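Glyoxalase family protein (Listeria monocytogenes, PDB 2P7O) catalyses the manganese-dependent hydration of the antibiotic fosfomycin, opening its epoxide ring and so giving the bacterium resistance to the drug. Local coordinates at residues I8-K13 / H115-H120; E78-T83 / E103-Y108; E92-R97 / Y108-D113. One frame throughout, in Å; residues are numbered along the deposited sequence. Where two conformers were deposited one is given.

Contact 1 (I8-K13 / H115-H120); sequences ITLIVK and HLFELH. With MN (manganese (II) ion), chain C.
Leu10 lies over one face of the imidazole of His115, its CD1 4.3 Å above the ring plane and over the ring centre, the two side chains sliding past each other in opposite directions. Leu10 CD1 also meets Phe117 CZ tip to tip at 3.7 Å, while the other methyl, Leu10 CD2, lies 3.9 Å from His115 NE2. The edge of the imidazole is approached differently. In its plane the backbone oxygen Ile11 O stands 3.1 Å from His115 CE1, a close C-H to oxygen approach, and Val12 CG1 touches His115 CE1 at 4.0 Å, crossing at about a right angle.

Contact 1 thus joins strand 4-12, outermost in its sheet within this chain but continued by a strand of the second subunit, to His115 and the start of strand 116-120 in the other sheet of a glyoxalase-type fold. Farther along, Glu118 OE1 binds manganese at 2.1 Å, with His69 and Glu126 of the same chain and His7 of the second subunit. A metal-bound water donates to Glu118 OE2.

Both imidazole nitrogens of His115 face acceptors, ND1 the OD1 of Asp111 and NE2 the OD1 of Asn68 of the second subunit. Two acceptors suggest a doubly protonated imidazolium, which the Asp111 carboxylate would probably favour and which fits the carbonyl oxygen lying at CE1.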
loop_
_atom_site.group_PDB
_atom_site.type_symbol
_atom_site.label_atom_id
_atom_site.label_comp_id
_atom_site.label_asym_id
_atom_site.label_seq_id
_atom_site.Cartn_x
_atom_site.Cartn_y
_atom_site.Cartn_z
ATOM N N ILE A 8 2.068 5.805 2.862
ATOM C CA ILE A 8 2.556 4.814 1.904
ATOM C C ILE A 8 3.535 5.520 0.976
ATOM O O ILE A 8 3.255 6.675 0.621
ATOM C CB ILE A 8 1.341 4.321 1.128
ATOM C CG1 ILE A 8 0.340 3.576 2.044
ATOM C CG2 ILE A 8 1.749 3.425 -0.013
ATOM C CD1 ILE A 8 -0.921 3.183 1.270
ATOM N N THR A 9 4.626 4.903 0.631
ATOM C CA THR A 9 5.619 5.513 -0.251
ATOM C C THR A 9 5.701 4.659 -1.517
ATOM O O THR A 9 5.929 3.439 -1.449
ATOM C CB THR A 9 6.975 5.588 0.490
ATOM O OG1 THR A 9 6.834 6.625 1.492
ATOM C CG2 THR A 9 8.133 5.891 -0.455
ATOM N N LEU A 10 5.485 5.318 -2.662
ATOM C CA LEU A 10 5.611 4.635 -3.948
ATOM C C LEU A 10 6.842 5.146 -4.679
ATOM O O LEU A 10 7.013 6.386 -4.666
ATOM C CB LEU A 10 4.346 4.833 -4.816
ATOM C CG LEU A 10 3.143 4.152 -4.112
ATOM C CD1 LEU A 10 1.876 4.226 -4.954
ATOM C CD2 LEU A 10 3.385 2.692 -3.731
ATOM N N ILE A 11 7.597 4.249 -5.319
ATOM C CA ILE A 11 8.786 4.680 -6.103
ATOM C C ILE A 11 8.402 4.719 -7.592
ATOM O O ILE A 11 7.672 3.852 -8.107
ATOM C CB ILE A 11 9.973 3.704 -5.964
ATOM C CG1 ILE A 11 10.330 3.417 -4.496
ATOM C CG2 ILE A 11 11.169 4.271 -6.725
ATOM C CD1 ILE A 11 10.863 4.672 -3.809
ATOM N N VAL A 12 8.771 5.843 -8.224
ATOM C CA VAL A 12 8.326 6.078 -9.581
ATOM C C VAL A 12 9.418 6.731 -10.431
ATOM O O VAL A 12 10.290 7.430 -9.930
ATOM C CB VAL A 12 7.093 6.989 -9.672
ATOM C CG1 VAL A 12 5.911 6.381 -8.934
ATOM C CG2 VAL A 12 7.415 8.400 -9.202
ATOM N N LYS A 13 9.371 6.495 -11.740
ATOM C CA LYS A 13 10.385 7.020 -12.629
ATOM C C LYS A 13 10.338 8.522 -12.852
ATOM O O LYS A 13 11.379 9.213 -12.926
ATOM C CB LYS A 13 10.309 6.311 -14.009
ATOM C CG LYS A 13 11.413 6.764 -14.946
ATOM C CD LYS A 13 12.153 5.563 -15.466
ATOM C CE LYS A 13 13.492 5.930 -16.113
ATOM N NZ LYS A 13 14.597 5.472 -15.207
ATOM N N HIS A 115 2.301 -0.031 -10.773
ATOM C CA HIS A 115 1.526 -0.216 -9.543
ATOM C C HIS A 115 0.037 -0.407 -9.895
ATOM O O HIS A 115 -0.591 0.464 -10.539
ATOM C CB HIS A 115 1.603 1.096 -8.735
ATOM C CG HIS A 115 2.954 1.506 -8.260
ATOM N ND1 HIS A 115 3.664 2.602 -8.714
ATOM C CD2 HIS A 115 3.705 0.990 -7.241
ATOM C CE1 HIS A 115 4.835 2.664 -8.066
ATOM N NE2 HIS A 115 4.871 1.702 -7.153
ATOM N N LEU A 116 -0.605 -1.435 -9.349
ATOM C CA LEU A 116 -2.049 -1.651 -9.462
ATOM C C LEU A 116 -2.834 -0.862 -8.411
ATOM O O LEU A 116 -2.512 -0.828 -7.222
ATOM C CB LEU A 116 -2.294 -3.143 -9.313
ATOM C CG LEU A 116 -3.755 -3.558 -9.578
ATOM C CD1 LEU A 116 -4.190 -3.207 -11.000
ATOM C CD2 LEU A 116 -3.812 -5.057 -9.365
ATOM N N PHE A 117 -3.878 -0.193 -8.918
ATOM C CA PHE A 117 -4.764 0.570 -8.040
ATOM C C PHE A 117 -6.190 0.116 -8.333
ATOM O O PHE A 117 -6.501 -0.464 -9.384
ATOM C CB PHE A 117 -4.734 2.060 -8.423
ATOM C CG PHE A 117 -3.504 2.774 -7.867
ATOM C CD1 PHE A 117 -2.388 3.010 -8.664
ATOM C CD2 PHE A 117 -3.461 3.197 -6.551
ATOM C CE1 PHE A 117 -1.248 3.657 -8.176
ATOM C CE2 PHE A 117 -2.347 3.847 -6.023
ATOM C CZ PHE A 117 -1.245 4.101 -6.854
ATOM N N GLU A 118 -7.057 0.360 -7.376
ATOM C CA GLU A 118 -8.459 0.002 -7.498
ATOM C C GLU A 118 -9.280 1.161 -6.924
ATOM O O GLU A 118 -8.980 1.701 -5.871
ATOM C CB GLU A 118 -8.722 -1.314 -6.770
ATOM C CG GLU A 118 -10.176 -1.767 -6.689
ATOM C CD GLU A 118 -10.425 -3.010 -5.857
ATOM O OE1 GLU A 118 -9.461 -3.478 -5.183
ATOM O OE2 GLU A 118 -11.584 -3.508 -5.875
ATOM N N LEU A 119 -10.351 1.505 -7.641
ATOM C CA LEU A 119 -11.453 2.276 -7.067
ATOM C C LEU A 119 -12.641 1.343 -6.805
ATOM O O LEU A 119 -13.113 0.634 -7.703
ATOM C CB LEU A 119 -11.800 3.358 -8.113
ATOM C CG LEU A 119 -10.686 4.418 -8.210
ATOM C CD1 LEU A 119 -11.095 5.418 -9.289
ATOM C CD2 LEU A 119 -10.393 5.137 -6.909
ATOM N N HIS A 120 -12.998 1.234 -5.540
ATOM C CA HIS A 120 -13.901 0.172 -5.114
ATOM C C HIS A 120 -15.185 0.846 -4.649
ATOM O O HIS A 120 -15.114 1.637 -3.703
ATOM C CB HIS A 120 -13.186 -0.603 -3.991
ATOM C CG HIS A 120 -14.021 -1.674 -3.334
ATOM N ND1 HIS A 120 -13.688 -3.021 -3.372
ATOM C CD2 HIS A 120 -15.085 -1.601 -2.484
ATOM C CE1 HIS A 120 -14.578 -3.707 -2.684
ATOM N NE2 HIS A 120 -15.464 -2.862 -2.157
HETATM MN MN MN C . -9.122 -5.224 -3.972
HETATM O O HOH W 1 -11.241 -5.607 -4.384
#

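Contact 2 (E78-T83 / E103-Y108); sequences EVDEYT and EGRSIY
Two different surfaces meet where the first turn of helix 79-89 lies along strand 106-110: an apolar patch around Ile107 and a charged pair at the rim. The short segments 79-83 and 106-108 run almost in the same direction, at 14°, with their axes 9.3 Å apart, as expected for a helix packed on the face of a sheet in this glyoxalase-type fold.

The tight part belongs to Ile107. Its CG1 is anti to the carbonyl carbon, and from there Ile107 CD1 enters the helix turn, 3.5 Å from Val79 O and 3.4 Å from Thr83 OG1, with Tyr82 CB next to it. Val79 CG1 packs on Ile107 CG1 and also lies against the guanidinium of Arg105, sitting 3.5 Å above its plane over the central CZ. A methyl group therefore covers one face of the guanidinium, whose edge is turned elsewhere.

On the exposed side, Arg105 bends at chi3 (71°) and grips Asp80 end-on with two nitrogens, one to each carboxylate oxygen. Arg105 NH1 reaches Asp80 OD2 at 3.0 Å and Arg105 NH2 reaches Asp80 OD1 at 3.1 Å. Both oxygens lie near the guanidinium plane, yet they are met from above the carboxylate plane, since the two groups are turned 49° apart. The NE of Arg105 forms a salt bridge with Glu96, so the cation sits between two carboxylates. These probably balance its fixed positive charge, and Asp80 and Glu96 are in turn probably held ionised by it.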
loop_
_atom_site.group_PDB
_atom_site.type_symbol
_atom_site.label_atom_id
_atom_site.label_comp_id
_atom_site.label_asym_id
_atom_site.label_seq_id
_atom_site.Cartn_x
_atom_site.Cartn_y
_atom_site.Cartn_z
ATOM N N GLU A 78 -20.449 7.137 -8.877
ATOM C CA GLU A 78 -19.305 7.822 -9.503
ATOM C C GLU A 78 -18.465 6.856 -10.352
ATOM O O GLU A 78 -17.453 7.246 -10.945
ATOM C CB GLU A 78 -18.349 8.278 -8.366
ATOM C CG GLU A 78 -19.058 9.127 -7.300
ATOM C CD GLU A 78 -18.087 9.548 -6.204
ATOM O OE1 GLU A 78 -17.874 10.774 -6.139
ATOM O OE2 GLU A 78 -17.483 8.702 -5.486
ATOM N N VAL A 79 -18.809 5.569 -10.344
ATOM C CA VAL A 79 -17.952 4.599 -11.059
ATOM C C VAL A 79 -17.761 4.933 -12.528
ATOM O O VAL A 79 -16.623 4.852 -12.993
ATOM C CB VAL A 79 -18.558 3.182 -10.970
ATOM C CG1 VAL A 79 -17.794 2.196 -11.874
ATOM C CG2 VAL A 79 -18.521 2.695 -9.513
ATOM N N ASP A 80 -18.814 5.199 -13.284
ATOM C CA ASP A 80 -18.634 5.494 -14.709
ATOM C C ASP A 80 -17.832 6.765 -14.959
ATOM O O ASP A 80 -16.983 6.883 -15.859
ATOM C CB ASP A 80 -20.035 5.548 -15.403
ATOM C CG ASP A 80 -20.726 4.193 -15.264
ATOM O OD1 ASP A 80 -20.210 3.175 -15.798
ATOM O OD2 ASP A 80 -21.756 3.986 -14.569
ATOM N N GLU A 81 -18.041 7.788 -14.138
ATOM C CA GLU A 81 -17.293 9.043 -14.241
ATOM C C GLU A 81 -15.797 8.839 -14.003
ATOM O O GLU A 81 -14.939 9.375 -14.732
ATOM C CB GLU A 81 -17.846 10.068 -13.224
ATOM C CG GLU A 81 -17.672 11.524 -13.658
ATOM C CD GLU A 81 -16.431 12.114 -13.011
ATOM O OE1 GLU A 81 -16.553 12.329 -11.785
ATOM O OE2 GLU A 81 -15.403 12.226 -13.727
ATOM N N TYR A 82 -15.465 8.078 -12.961
ATOM C CA TYR A 82 -14.039 7.788 -12.729
ATOM C C TYR A 82 -13.490 6.953 -13.871
ATOM O O TYR A 82 -12.332 7.063 -14.246
ATOM C CB TYR A 82 -13.835 7.082 -11.368
ATOM C CG TYR A 82 -13.723 8.051 -10.209
ATOM C CD1 TYR A 82 -14.778 8.290 -9.338
ATOM C CD2 TYR A 82 -12.535 8.705 -9.890
ATOM C CE1 TYR A 82 -14.698 9.146 -8.265
ATOM C CE2 TYR A 82 -12.435 9.567 -8.837
ATOM C CZ TYR A 82 -13.509 9.788 -8.012
ATOM O OH TYR A 82 -13.402 10.678 -6.943
ATOM N N THR A 83 -14.331 6.034 -14.386
ATOM C CA THR A 83 -13.842 5.230 -15.500
ATOM C C THR A 83 -13.398 6.123 -16.656
ATOM O O THR A 83 -12.377 5.880 -17.328
ATOM C CB THR A 83 -14.891 4.216 -15.966
ATOM O OG1 THR A 83 -15.113 3.264 -14.892
ATOM C CG2 THR A 83 -14.407 3.417 -17.168
ATOM N N GLU A 103 -24.319 -6.409 -7.411
ATOM C CA GLU A 103 -22.875 -6.704 -7.257
ATOM C C GLU A 103 -22.208 -5.335 -7.252
ATOM O O GLU A 103 -22.578 -4.412 -7.993
ATOM C CB GLU A 103 -22.450 -7.627 -8.388
ATOM C CG GLU A 103 -21.114 -8.344 -8.280
ATOM C CD GLU A 103 -20.532 -8.598 -9.666
ATOM O OE1 GLU A 103 -21.274 -8.359 -10.656
ATOM O OE2 GLU A 103 -19.354 -8.989 -9.788
ATOM N N GLY A 104 -21.256 -5.090 -6.374
ATOM C CA GLY A 104 -20.653 -3.771 -6.409
ATOM C C GLY A 104 -19.539 -3.810 -7.448
ATOM O O GLY A 104 -19.015 -4.850 -7.854
ATOM N N ARG A 105 -19.235 -2.619 -7.919
ATOM C CA ARG A 105 -18.264 -2.401 -8.990
ATOM C C ARG A 105 -16.946 -1.864 -8.452
ATOM O O ARG A 105 -16.873 -1.119 -7.485
ATOM C CB ARG A 105 -18.884 -1.342 -9.937
ATOM C CG ARG A 105 -20.288 -1.786 -10.410
ATOM C CD ARG A 105 -20.899 -0.631 -11.213
ATOM N NE ARG A 105 -20.186 -0.516 -12.509
ATOM C CZ ARG A 105 -20.403 0.446 -13.380
ATOM N NH1 ARG A 105 -21.235 1.443 -13.061
ATOM N NH2 ARG A 105 -19.712 0.437 -14.532
ATOM N N SER A 106 -15.890 -2.378 -9.071
ATOM C CA SER A 106 -14.532 -1.886 -8.938
ATOM C C SER A 106 -13.960 -1.596 -10.331
ATOM O O SER A 106 -14.259 -2.280 -11.330
ATOM C CB SER A 106 -13.686 -2.926 -8.173
ATOM O OG SER A 106 -14.031 -2.883 -6.796
ATOM N N ILE A 107 -13.072 -0.602 -10.290
ATOM C CA ILE A 107 -12.187 -0.301 -11.395
ATOM C C ILE A 107 -10.724 -0.568 -11.018
ATOM O O ILE A 107 -10.178 -0.070 -10.032
ATOM C CB ILE A 107 -12.293 1.184 -11.764
ATOM C CG1 ILE A 107 -13.732 1.716 -11.716
ATOM C CG2 ILE A 107 -11.623 1.433 -13.087
ATOM C CD1 ILE A 107 -13.757 3.257 -11.779
ATOM N N TYR A 108 -10.090 -1.414 -11.818
ATOM C CA TYR A 108 -8.698 -1.767 -11.587
ATOM C C TYR A 108 -7.869 -1.219 -12.732
ATOM O O TYR A 108 -8.250 -1.431 -13.895
ATOM C CB TYR A 108 -8.608 -3.297 -11.625
ATOM C CG TYR A 108 -9.049 -3.995 -10.368
ATOM C CD1 TYR A 108 -10.330 -4.494 -10.250
ATOM C CD2 TYR A 108 -8.165 -4.192 -9.314
ATOM C CE1 TYR A 108 -10.754 -5.147 -9.108
ATOM C CE2 TYR A 108 -8.584 -4.877 -8.172
ATOM C CZ TYR A 108 -9.878 -5.367 -8.083
ATOM O OH TYR A 108 -10.281 -6.037 -6.927
#

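Contact 3 (E92-R97 / Y108-D113); sequences EMKPER and YFYDFD
The short, weakly bonded strand 93-94 and strand 106-110 form an antiparallel beta hairpin at the edge of the sheet that carries a metal site of this glyoxalase-type fold, and its most extensive side-chain contact is that of Tyr110 with Glu92 and Lys94. Tyr110 has CG anti to the carbonyl carbon (chi1 -62°), and the side chain of Glu92 runs alongside it, pointing the same way. The extended Glu92 chain brings Glu92 CG to within 3.4 Å of Tyr110 CD1, and its carboxylate plane is turned 70° from the ring. The charged end of Glu92 has its salt-bridge partner in Arg65, which also forms a cation-pi contact with the Tyr110 ring.

Lys94 crosses Tyr110 obliquely. Bends at chi3 and chi4 swing its amine to the ring edge, near the ring plane, where it meets the phenol oxygen. Met93 and Phe109 make a non-hydrogen-bonded pair on the opposite side of the sheet from Lys94, with Met93 CB 4.2 Å from Phe109 CB; there both pack on helix 79-89 through Ile86. Phe109 has CG in the crowded position between the backbone N and the carbonyl carbon, and its ring leads away from Met93.

Two backbone bonds cross between the segments: Tyr110 N donates to Glu92 O at 3.0 Å, nearly along the C=O axis, and Lys94 N to Tyr108 O at 2.9 Å. A water joins Glu92 N to Asp111 O. The shortest polar approach across the pair is a very short hydrogen bond, from Lys94 NZ to Tyr110 OH at 2.5 Å.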
loop_
_atom_site.group_PDB
_atom_site.type_symbol
_atom_site.label_atom_id
_atom_site.label_comp_id
_atom_site.label_asym_id
_atom_site.label_seq_id
_atom_site.Cartn_x
_atom_site.Cartn_y
_atom_site.Cartn_z
ATOM N N GLU A 92 -3.184 1.896 -18.416
ATOM C CA GLU A 92 -3.732 0.566 -18.732
ATOM C C GLU A 92 -4.850 0.332 -17.714
ATOM O O GLU A 92 -4.693 0.587 -16.517
ATOM C CB GLU A 92 -2.602 -0.438 -18.546
ATOM C CG GLU A 92 -3.080 -1.861 -18.402
ATOM C CD GLU A 92 -2.008 -2.908 -18.545
ATOM O OE1 GLU A 92 -1.030 -2.642 -19.288
ATOM O OE2 GLU A 92 -2.216 -4.012 -17.996
ATOM N N MET A 93 -5.976 -0.196 -18.194
ATOM C CA MET A 93 -7.098 -0.461 -17.316
ATOM C C MET A 93 -7.636 -1.865 -17.612
ATOM O O MET A 93 -7.759 -2.161 -18.804
ATOM C CB MET A 93 -8.225 0.548 -17.588
ATOM C CG MET A 93 -9.476 0.143 -16.843
ATOM S SD MET A 93 -10.982 0.993 -17.343
ATOM C CE MET A 93 -10.851 2.411 -16.242
ATOM N N LYS A 94 -7.940 -2.597 -16.557
ATOM C CA LYS A 94 -8.609 -3.895 -16.679
ATOM C C LYS A 94 -10.121 -3.640 -16.816
ATOM O O LYS A 94 -10.752 -3.343 -15.788
ATOM C CB LYS A 94 -8.292 -4.797 -15.476
ATOM C CG LYS A 94 -6.783 -4.780 -15.161
ATOM C CD LYS A 94 -6.353 -6.051 -14.443
ATOM C CE LYS A 94 -5.648 -6.994 -15.417
ATOM N NZ LYS A 94 -4.192 -7.082 -15.110
ATOM N N PRO A 95 -10.655 -3.712 -18.025
ATOM C CA PRO A 95 -12.038 -3.364 -18.354
ATOM C C PRO A 95 -13.101 -4.124 -17.561
ATOM O O PRO A 95 -13.042 -5.334 -17.387
ATOM C CB PRO A 95 -12.194 -3.646 -19.842
ATOM C CG PRO A 95 -10.824 -3.856 -20.392
ATOM C CD PRO A 95 -9.883 -4.124 -19.239
ATOM N N GLU A 96 -14.145 -3.424 -17.148
ATOM C CA GLU A 96 -15.200 -4.043 -16.353
ATOM C C GLU A 96 -15.821 -5.188 -17.155
ATOM O O GLU A 96 -15.892 -5.077 -18.383
ATOM C CB GLU A 96 -16.226 -2.964 -15.964
ATOM C CG GLU A 96 -17.065 -3.361 -14.749
ATOM C CD GLU A 96 -18.245 -2.448 -14.494
ATOM O OE1 GLU A 96 -18.946 -2.044 -15.459
ATOM O OE2 GLU A 96 -18.527 -2.213 -13.289
ATOM N N ARG A 97 -16.126 -6.288 -16.506
ATOM C CA ARG A 97 -16.798 -7.429 -17.136
ATOM C C ARG A 97 -18.300 -7.237 -17.122
ATOM O O ARG A 97 -18.792 -6.333 -16.429
ATOM C CB ARG A 97 -16.435 -8.657 -16.278
ATOM C CG ARG A 97 -14.911 -8.831 -16.233
ATOM C CD ARG A 97 -14.499 -9.593 -17.488
ATOM N NE ARG A 97 -13.065 -9.827 -17.509
ATOM C CZ ARG A 97 -12.410 -10.975 -17.511
ATOM N NH1 ARG A 97 -13.041 -12.150 -17.457
ATOM N NH2 ARG A 97 -11.075 -10.995 -17.555
ATOM N N TYR A 108 -10.090 -1.414 -11.818
ATOM C CA TYR A 108 -8.698 -1.767 -11.587
ATOM C C TYR A 108 -7.869 -1.219 -12.732
ATOM O O TYR A 108 -8.250 -1.431 -13.895
ATOM C CB TYR A 108 -8.608 -3.297 -11.625
ATOM C CG TYR A 108 -9.049 -3.995 -10.368
ATOM C CD1 TYR A 108 -10.330 -4.494 -10.250
ATOM C CD2 TYR A 108 -8.165 -4.192 -9.314
ATOM C CE1 TYR A 108 -10.754 -5.147 -9.108
ATOM C CE2 TYR A 108 -8.584 -4.877 -8.172
ATOM C CZ TYR A 108 -9.878 -5.367 -8.083
ATOM O OH TYR A 108 -10.281 -6.037 -6.927
ATOM N N PHE A 109 -6.802 -0.512 -12.388
ATOM C CA PHE A 109 -6.022 0.202 -13.389
ATOM C C PHE A 109 -4.616 0.448 -12.857
ATOM O O PHE A 109 -4.321 0.337 -11.651
ATOM C CB PHE A 109 -6.699 1.537 -13.777
ATOM C CG PHE A 109 -6.913 2.459 -12.577
ATOM C CD1 PHE A 109 -6.148 3.585 -12.332
ATOM C CD2 PHE A 109 -7.934 2.172 -11.702
ATOM C CE1 PHE A 109 -6.369 4.400 -11.233
ATOM C CE2 PHE A 109 -8.224 2.973 -10.610
ATOM C CZ PHE A 109 -7.464 4.100 -10.398
ATOM N N TYR A 110 -3.647 0.681 -13.724
ATOM C CA TYR A 110 -2.261 0.833 -13.269
ATOM C C TYR A 110 -1.854 2.293 -13.352
ATOM O O TYR A 110 -2.575 3.033 -14.017
ATOM C CB TYR A 110 -1.279 0.089 -14.233
ATOM C CG TYR A 110 -1.577 -1.388 -14.225
ATOM C CD1 TYR A 110 -2.634 -1.856 -15.024
ATOM C CD2 TYR A 110 -0.890 -2.266 -13.390
ATOM C CE1 TYR A 110 -2.939 -3.207 -15.020
ATOM C CE2 TYR A 110 -1.233 -3.631 -13.393
ATOM C CZ TYR A 110 -2.253 -4.065 -14.186
ATOM O OH TYR A 110 -2.575 -5.401 -14.218
ATOM N N ASP A 111 -0.742 2.651 -12.698
ATOM C CA ASP A 111 -0.238 4.018 -12.926
ATOM C C ASP A 111 0.758 3.977 -14.083
ATOM O O ASP A 111 0.584 3.145 -14.984
ATOM C CB ASP A 111 0.378 4.668 -11.694
ATOM C CG ASP A 111 1.512 3.861 -11.072
ATOM O OD1 ASP A 111 2.097 4.367 -10.060
ATOM O OD2 ASP A 111 1.834 2.792 -11.598
ATOM N N PHE A 112 1.780 4.811 -14.024
ATOM C CA PHE A 112 2.784 4.780 -15.101
ATOM C C PHE A 112 3.985 3.942 -14.679
ATOM O O PHE A 112 4.970 3.919 -15.414
ATOM C CB PHE A 112 3.246 6.217 -15.381
ATOM C CG PHE A 112 2.150 7.124 -15.933
ATOM C CD1 PHE A 112 1.633 8.214 -15.250
ATOM C CD2 PHE A 112 1.627 6.875 -17.197
ATOM C CE1 PHE A 112 0.641 9.004 -15.795
ATOM C CE2 PHE A 112 0.624 7.662 -17.742
ATOM C CZ PHE A 112 0.141 8.762 -17.060
ATOM N N ASP A 113 3.898 3.258 -13.531
ATOM C CA ASP A 113 5.086 2.549 -13.011
ATOM C C ASP A 113 4.699 1.156 -12.513
ATOM O O ASP A 113 5.291 0.674 -11.511
ATOM C CB ASP A 113 5.652 3.378 -11.830
ATOM C CG ASP A 113 6.201 4.696 -12.373
ATOM O OD1 ASP A 113 7.353 4.720 -12.871
ATOM O OD2 ASP A 113 5.480 5.726 -12.362
HETATM O O HOH W 2 -0.419 2.358 -17.306
#

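In the fold
Strand 106-110 links the three contacts: contacts 2 and 3 share Tyr108 on it, and strand 116-120 of contact 1 is its neighbour in the sheet. Leu119 O lies 2.9 Å from Ile107 N, and Phe117 N 2.8 Å from Phe109 O, both probable hydrogen bonds. Arg105 NE of contact 2 meets Glu96 OE2 of contact 3 at 2.5 Å in a salt bridge, and Met93 CE lies 3.4 Å from Ile107 CG2. The manganese side of the sheet connects them as well: Glu118 OE2 is 2.7 Å from Ser106 OG, and the Tyr108 side chain comes about 3 Å from the metal at nearest atoms. Contact centres are about 11 to 17 Å apart.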